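Local structure of 6-phosphogluconate dehydrogenase, NAD-binding (3PEF) at residues C184-L189 against A280-Y285. The protein probably reduces succinic semialdehyde to gamma-hydroxybutyrate with NADPH, as a member of the beta-hydroxyacid dehydrogenase family. The protein carries 2 engineered substitutions. Numbering follows the deposited sequence.
Sequences CFCEGL and AIFKTY. Engineered in segment 280-285: Tyr-285 (natural residue Ile).
In the all-helical C-terminal domain of this beta-hydroxyacid dehydrogenase, the segment 280-285, in the loop after helix 256-270 near the C-terminus, packs against the long helix 166-194, well away from the NADP site. Cys-186 sits at the middle of the join, its CA 5.2 Å from the CA of Phe-282. Its chi1 of -68° puts SG anti to the carbonyl carbon, where Cys-186 SG meets Phe-282 CB at 3.7 Å and, slightly farther off, the CG2 methyl of Ile-281. Cys-186 CB turns instead to the rim of the Tyr-285 ring, 3.7 Å from Tyr-285 CD2.

Tyr-285, an engineered residue, lies against Glu-187. Over one face of its ring comes the Glu-187 CG methylene, 3.2 Å from Tyr-285 CZ, a tight fit; the carboxylate plane then stands 84° to the ring, with Glu-187 OE2 3.0 Å from Tyr-285 OH. That carboxylate is held by another copy of the protein: OE1 is hydrogen-bonded to Ser-258 OG and OE2 to Ala-257 N of the second subunit, so both oxygens of this buried acid have partners and the contact adjoins a subunit interface. One helical turn from Cys-186, Leu-189 CB approaches Phe-282 CE1 obliquely at 3.9 Å, while Cys-186 O lies near the plane of the Phe-282 ring at its edge.

Around this first shell, Ile-223 of helix 214-224 touches Cys-186, Leu-189 and Phe-282, and Leu-264 of helix 256-270 packs on both Glu-187 and Tyr-285. Backbone hydrogen bonds from i+3 to i, such as Tyr-285 N to Phe-282 O, wind 280-285 into compact turns that bring Ile-281, Phe-282 and Tyr-285 to the helix. Ile-281 O accepts twice, from Thr-284 N and from the Thr-284 hydroxyl, whose OG1 donates to Ile-281 O at 2.7 Å, in the carbonyl plane.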
loop_
_atom_site.group_PDB
_atom_site.type_symbol
_atom_site.label_atom_id
_atom_site.label_comp_id
_atom_site.label_asym_id
_atom_site.label_seq_id
_atom_site.Cartn_x
_atom_site.Cartn_y
_atom_site.Cartn_z
ATOM N N CYS A 184 7.863 -8.948 -3.471
ATOM C CA CYS A 184 7.191 -9.157 -4.744
ATOM C C CYS A 184 7.385 -10.589 -5.234
ATOM O O CYS A 184 6.451 -11.217 -5.708
ATOM C CB CYS A 184 7.705 -8.162 -5.790
ATOM S SG CYS A 184 7.173 -6.481 -5.429
ATOM N N PHE A 185 8.616 -11.084 -5.117
ATOM C CA PHE A 185 8.991 -12.422 -5.551
ATOM C C PHE A 185 8.111 -13.454 -4.837
ATOM O O PHE A 185 7.563 -14.357 -5.462
ATOM C CB PHE A 185 10.476 -12.625 -5.218
ATOM C CG PHE A 185 11.038 -13.990 -5.574
ATOM C CD1 PHE A 185 10.978 -14.477 -6.874
ATOM C CD2 PHE A 185 11.701 -14.746 -4.608
ATOM C CE1 PHE A 185 11.534 -15.713 -7.204
ATOM C CE2 PHE A 185 12.261 -16.001 -4.920
ATOM C CZ PHE A 185 12.175 -16.483 -6.218
ATOM N N CYS A 186 7.962 -13.295 -3.525
ATOM C CA CYS A 186 7.152 -14.208 -2.735
ATOM C C CYS A 186 5.666 -14.135 -3.093
ATOM O O CYS A 186 5.005 -15.158 -3.180
ATOM C CB CYS A 186 7.373 -13.969 -1.240
ATOM S SG CYS A 186 9.043 -14.428 -0.692
ATOM N N GLU A 187 5.146 -12.928 -3.305
ATOM C CA GLU A 187 3.780 -12.787 -3.769
ATOM C C GLU A 187 3.591 -13.559 -5.073
ATOM O O GLU A 187 2.560 -14.173 -5.278
ATOM C CB GLU A 187 3.391 -11.308 -3.939
ATOM C CG GLU A 187 2.990 -10.655 -2.642
ATOM C CD GLU A 187 2.490 -9.229 -2.802
ATOM O OE1 GLU A 187 2.284 -8.771 -3.954
ATOM O OE2 GLU A 187 2.296 -8.566 -1.754
ATOM N N GLY A 188 4.592 -13.532 -5.949
ATOM C CA GLY A 188 4.507 -14.245 -7.215
ATOM C C GLY A 188 4.526 -15.765 -7.086
ATOM O O GLY A 188 3.744 -16.473 -7.721
ATOM N N LEU A 189 5.419 -16.279 -6.259
ATOM C CA LEU A 189 5.437 -17.716 -6.007
ATOM C C LEU A 189 4.155 -18.196 -5.342
ATOM O O LEU A 189 3.677 -19.299 -5.615
ATOM C CB LEU A 189 6.610 -18.073 -5.115
ATOM C CG LEU A 189 7.974 -17.902 -5.768
ATOM C CD1 LEU A 189 9.074 -18.027 -4.714
ATOM C CD2 LEU A 189 8.133 -18.944 -6.889
ATOM N N ALA A 280 11.548 -15.892 4.841
ATOM C CA ALA A 280 10.403 -16.442 5.567
ATOM C C ALA A 280 9.124 -15.614 5.403
ATOM O O ALA A 280 8.028 -16.075 5.733
ATOM C CB ALA A 280 10.741 -16.660 7.069
ATOM N N ILE A 281 9.253 -14.388 4.896
ATOM C CA ILE A 281 8.063 -13.594 4.606
ATOM C C ILE A 281 7.110 -14.397 3.709
ATOM O O ILE A 281 5.890 -14.206 3.748
ATOM C CB ILE A 281 8.407 -12.208 3.974
ATOM C CG1 ILE A 281 7.164 -11.320 3.929
ATOM C CG2 ILE A 281 9.065 -12.377 2.616
ATOM C CD1 ILE A 281 7.345 -9.968 3.226
ATOM N N PHE A 282 7.655 -15.313 2.914
ATOM C CA PHE A 282 6.817 -16.180 2.081
ATOM C C PHE A 282 5.713 -16.897 2.861
ATOM O O PHE A 282 4.630 -17.153 2.327
ATOM C CB PHE A 282 7.661 -17.238 1.369
ATOM C CG PHE A 282 6.844 -18.240 0.594
ATOM C CD1 PHE A 282 6.377 -17.940 -0.687
ATOM C CD2 PHE A 282 6.546 -19.484 1.134
ATOM C CE1 PHE A 282 5.625 -18.867 -1.416
ATOM C CE2 PHE A 282 5.796 -20.419 0.412
ATOM C CZ PHE A 282 5.335 -20.109 -0.865
ATOM N N LYS A 283 5.998 -17.242 4.113
ATOM C CA LYS A 283 5.064 -18.038 4.913
ATOM C C LYS A 283 3.826 -17.265 5.353
ATOM O O LYS A 283 2.810 -17.861 5.701
ATOM C CB LYS A 283 5.774 -18.678 6.119
ATOM C CG LYS A 283 6.676 -19.831 5.724
ATOM C CD LYS A 283 7.165 -20.617 6.940
ATOM C CE LYS A 283 8.232 -19.862 7.724
ATOM N NZ LYS A 283 8.501 -20.526 9.033
ATOM N N THR A 284 3.907 -15.937 5.329
ATOM C CA THR A 284 2.739 -15.115 5.606
ATOM C C THR A 284 1.803 -15.080 4.394
ATOM O O THR A 284 0.650 -14.668 4.514
ATOM C CB THR A 284 3.143 -13.668 5.940
ATOM O OG1 THR A 284 3.682 -13.042 4.768
ATOM C CG2 THR A 284 4.185 -13.640 7.041
ATOM N N TYR A 285 2.297 -15.493 3.228
ATOM C CA TYR A 285 1.498 -15.416 1.997
ATOM C C TYR A 285 0.689 -16.681 1.735
ATOM O O TYR A 285 -0.112 -16.731 0.798
ATOM C CB TYR A 285 2.372 -15.118 0.778
ATOM C CG TYR A 285 2.843 -13.685 0.669
ATOM C CD1 TYR A 285 1.943 -12.627 0.750
ATOM C CD2 TYR A 285 4.184 -13.391 0.467
ATOM C CE1 TYR A 285 2.373 -11.311 0.646
ATOM C CE2 TYR A 285 4.626 -12.088 0.358
ATOM C CZ TYR A 285 3.719 -11.048 0.450
ATOM O OH TYR A 285 4.166 -9.742 0.336
#